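Local coordinates for protein D-alanyl-D-alanine carboxypeptidase (Enterococcus faecalis V583, PDB 5ZHW) that removes the C-terminal D-alanine from peptidoglycan-derived pentapeptides as a metal-dependent carboxypeptidase linked to antibiotic resistance, at residues F173-P178 with W192-V197. Numbering follows the deposited sequence.
Sequences FIRRYP and WHYRYV. With CU (copper (II) ion), chain C; DAL (D-alanine), chain E; DAL (D-alanine), chain D.
Ile174 and Arg195 form the hydrogen-bonded pair of two antiparallel strands, 173-175 at the edge of the four-stranded antiparallel sheet and 193-196 beside it: Ile174 N gives to Arg195 O at 2.9 Å, and Arg195 N returns a bond to Ile174 O. Further along, Arg176 N reaches His193 O in a longer bond of 3.3 Å, and a water that accepts from Tyr177 N lies 2.7 Å from His193 O.

On one sheet face the aromatic groups gather. Tyr196 turns its ring edge to the face of Phe173, planes at 70°, while Tyr196 CB lies 3.7 Å from Phe173 CE2. The Tyr194 ring runs beside the Arg175 backbone, Tyr194 OH 3.5 Å from Arg175 CB; the extended arginine goes on to a salt bridge with Asp165.

On the face of Ile174 and Arg195, Ile174 CG2 reaches Val197 CG2 past the strand end, and Arg176 CD packs against Arg195 CB. Both guanidinium groups salt-bridge to Glu139, which would offset part of their charge; Arg176 also pairs with Glu213.

Tyr177 CE2 sits over the His193 ring, placed there by a chi1 of -176° that turns CG away from the backbone N. His193 ND1 binds copper, in the zinc site, at 2.0 Å, with His140, Asp147 and the carbonyl oxygen of the peptide bond joining the two D-alanines, the bond the enzyme would cleave. Metal bond, Tyr177 packing and the His193 NE2 hydrogen bond to Glu139 together hold the imidazole's rotation, and Glu139 would probably strengthen it as a donor.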
loop_
_atom_site.group_PDB
_atom_site.type_symbol
_atom_site.label_atom_id
_atom_site.label_comp_id
_atom_site.label_asym_id
_atom_site.label_seq_id
_atom_site.Cartn_x
_atom_site.Cartn_y
_atom_site.Cartn_z
ATOM N N PHE A 173 -3.543 -7.523 -6.551
ATOM C CA PHE A 173 -3.263 -6.671 -5.410
ATOM C C PHE A 173 -3.503 -7.424 -4.104
ATOM O O PHE A 173 -4.444 -8.223 -3.975
ATOM C CB PHE A 173 -4.148 -5.438 -5.456
ATOM C CG PHE A 173 -3.798 -4.476 -6.539
ATOM C CD1 PHE A 173 -4.341 -4.611 -7.800
ATOM C CD2 PHE A 173 -2.928 -3.427 -6.298
ATOM C CE1 PHE A 173 -4.027 -3.712 -8.812
ATOM C CE2 PHE A 173 -2.602 -2.527 -7.303
ATOM C CZ PHE A 173 -3.155 -2.664 -8.551
ATOM N N ILE A 174 -2.660 -7.148 -3.126
ATOM C CA ILE A 174 -2.812 -7.730 -1.821
ATOM C C ILE A 174 -2.975 -6.651 -0.791
ATOM O O ILE A 174 -2.453 -5.538 -0.941
ATOM C CB ILE A 174 -1.621 -8.618 -1.426
ATOM C CG1 ILE A 174 -0.289 -7.841 -1.471
ATOM C CG2 ILE A 174 -1.587 -9.818 -2.355
ATOM C CD1 ILE A 174 0.909 -8.622 -0.972
ATOM N N ARG A 175 -3.712 -7.008 0.255
ATOM C CA ARG A 175 -3.786 -6.219 1.463
ATOM C C ARG A 175 -2.429 -6.344 2.145
ATOM O O ARG A 175 -2.128 -7.340 2.785
ATOM C CB ARG A 175 -4.926 -6.739 2.340
ATOM C CG ARG A 175 -5.205 -5.853 3.528
ATOM C CD ARG A 175 -6.325 -6.424 4.369
ATOM N NE ARG A 175 -6.541 -5.652 5.587
ATOM C CZ ARG A 175 -7.552 -5.862 6.438
ATOM N NH1 ARG A 175 -8.438 -6.837 6.214
ATOM N NH2 ARG A 175 -7.682 -5.096 7.531
ATOM N N ARG A 176 -1.589 -5.338 1.958
ATOM C CA ARG A 176 -0.192 -5.459 2.289
ATOM C C ARG A 176 0.116 -5.629 3.768
ATOM O O ARG A 176 1.058 -6.364 4.116
ATOM C CB ARG A 176 0.564 -4.237 1.773
ATOM C CG ARG A 176 2.077 -4.287 1.951
ATOM C CD ARG A 176 2.712 -5.436 1.183
ATOM N NE ARG A 176 4.158 -5.464 1.355
ATOM C CZ ARG A 176 4.815 -6.000 2.387
ATOM N NH1 ARG A 176 4.178 -6.570 3.398
ATOM N NH2 ARG A 176 6.146 -5.978 2.397
ATOM N N TYR A 177 -0.635 -4.924 4.619
ATOM C CA TYR A 177 -0.345 -4.838 6.042
ATOM C C TYR A 177 -1.585 -5.288 6.845
ATOM O O TYR A 177 -2.324 -4.474 7.406
ATOM C CB TYR A 177 0.099 -3.418 6.427
ATOM C CG TYR A 177 1.250 -2.869 5.610
ATOM C CD1 TYR A 177 2.498 -3.484 5.631
ATOM C CD2 TYR A 177 1.087 -1.731 4.809
ATOM C CE1 TYR A 177 3.562 -2.987 4.880
ATOM C CE2 TYR A 177 2.136 -1.217 4.065
ATOM C CZ TYR A 177 3.382 -1.851 4.098
ATOM O OH TYR A 177 4.436 -1.358 3.340
ATOM N N PRO A 178 -1.832 -6.602 6.877
ATOM C CA PRO A 178 -3.002 -7.061 7.599
ATOM C C PRO A 178 -2.790 -7.107 9.115
ATOM O O PRO A 178 -1.647 -7.257 9.589
ATOM C CB PRO A 178 -3.257 -8.445 7.006
ATOM C CG PRO A 178 -1.910 -8.927 6.592
ATOM C CD PRO A 178 -1.120 -7.708 6.211
ATOM N N TRP A 192 -6.480 0.412 3.963
ATOM C CA TRP A 192 -6.394 1.167 2.702
ATOM C C TRP A 192 -5.182 0.840 1.786
ATOM O O TRP A 192 -5.226 1.140 0.605
ATOM C CB TRP A 192 -6.395 2.679 2.994
ATOM C CG TRP A 192 -5.354 3.059 3.972
ATOM C CD1 TRP A 192 -4.048 3.255 3.721
ATOM C CD2 TRP A 192 -5.524 3.221 5.387
ATOM N NE1 TRP A 192 -3.384 3.540 4.877
ATOM C CE2 TRP A 192 -4.270 3.527 5.920
ATOM C CE3 TRP A 192 -6.620 3.143 6.249
ATOM C CZ2 TRP A 192 -4.073 3.769 7.292
ATOM C CZ3 TRP A 192 -6.425 3.380 7.612
ATOM C CH2 TRP A 192 -5.162 3.689 8.114
ATOM N N HIS A 193 -4.118 0.243 2.308
ATOM C CA HIS A 193 -2.863 0.108 1.538
ATOM C C HIS A 193 -2.790 -1.228 0.791
ATOM O O HIS A 193 -2.648 -2.295 1.402
ATOM C CB HIS A 193 -1.657 0.283 2.446
ATOM C CG HIS A 193 -0.335 0.269 1.732
ATOM N ND1 HIS A 193 0.464 1.387 1.618
ATOM C CD2 HIS A 193 0.353 -0.747 1.147
ATOM C CE1 HIS A 193 1.577 1.057 0.980
ATOM N NE2 HIS A 193 1.533 -0.231 0.685
ATOM N N TYR A 194 -2.858 -1.130 -0.531
ATOM C CA TYR A 194 -2.838 -2.268 -1.438
ATOM C C TYR A 194 -1.597 -2.234 -2.345
ATOM O O TYR A 194 -1.234 -1.176 -2.864
ATOM C CB TYR A 194 -4.165 -2.339 -2.223
ATOM C CG TYR A 194 -5.177 -2.993 -1.341
ATOM C CD1 TYR A 194 -5.821 -2.281 -0.312
ATOM C CD2 TYR A 194 -5.395 -4.352 -1.427
ATOM C CE1 TYR A 194 -6.694 -2.923 0.561
ATOM C CE2 TYR A 194 -6.253 -4.995 -0.561
ATOM C CZ TYR A 194 -6.907 -4.287 0.430
ATOM O OH TYR A 194 -7.752 -5.004 1.249
ATOM N N ARG A 195 -0.961 -3.402 -2.495
ATOM C CA ARG A 195 0.299 -3.558 -3.206
ATOM C C ARG A 195 0.093 -4.484 -4.383
ATOM O O ARG A 195 -0.478 -5.567 -4.201
ATOM C CB ARG A 195 1.335 -4.131 -2.247
ATOM C CG ARG A 195 2.568 -4.777 -2.868
ATOM C CD ARG A 195 3.383 -3.824 -3.706
ATOM N NE ARG A 195 4.331 -4.592 -4.490
ATOM C CZ ARG A 195 5.546 -4.983 -4.100
ATOM N NH1 ARG A 195 6.029 -4.661 -2.919
ATOM N NH2 ARG A 195 6.294 -5.713 -4.936
ATOM N N TYR A 196 0.535 -4.066 -5.576
ATOM C CA TYR A 196 0.519 -4.943 -6.751
ATOM C C TYR A 196 1.689 -5.954 -6.690
ATOM O O TYR A 196 2.858 -5.562 -6.606
ATOM C CB TYR A 196 0.607 -4.174 -8.070
ATOM C CG TYR A 196 0.478 -5.106 -9.269
ATOM C CD1 TYR A 196 -0.775 -5.564 -9.689
ATOM C CD2 TYR A 196 1.602 -5.544 -9.964
ATOM C CE1 TYR A 196 -0.903 -6.423 -10.760
ATOM C CE2 TYR A 196 1.489 -6.407 -11.035
ATOM C CZ TYR A 196 0.233 -6.841 -11.430
ATOM O OH TYR A 196 0.112 -7.683 -12.491
ATOM N N VAL A 197 1.345 -7.235 -6.720
ATOM C CA VAL A 197 2.314 -8.338 -6.862
ATOM C C VAL A 197 2.053 -9.259 -8.075
ATOM O O VAL A 197 2.911 -10.079 -8.424
ATOM C CB VAL A 197 2.418 -9.178 -5.569
ATOM C CG1 VAL A 197 3.033 -8.356 -4.437
ATOM C CG2 VAL A 197 1.076 -9.733 -5.131
HETATM CU CU CU C . -0.031 3.311 1.723
HETATM N N DAL E . 0.808 6.908 4.811
HETATM C CA DAL E . -0.028 5.701 5.007
HETATM C CB DAL E . -0.390 5.455 6.484
HETATM C C DAL E . 0.631 4.450 4.384
HETATM O O DAL E . -0.040 3.753 3.628
HETATM N N DAL D . 1.929 4.220 4.750
HETATM C CA DAL D . 2.781 3.080 4.276
HETATM C CB DAL D . 3.243 2.174 5.449
HETATM C C DAL D . 4.036 3.652 3.614
HETATM O O DAL D . 4.554 4.606 4.131
HETATM O OXT DAL D . 4.501 3.061 2.647
HETATM O O HOH W 1 -2.767 -3.216 3.962
#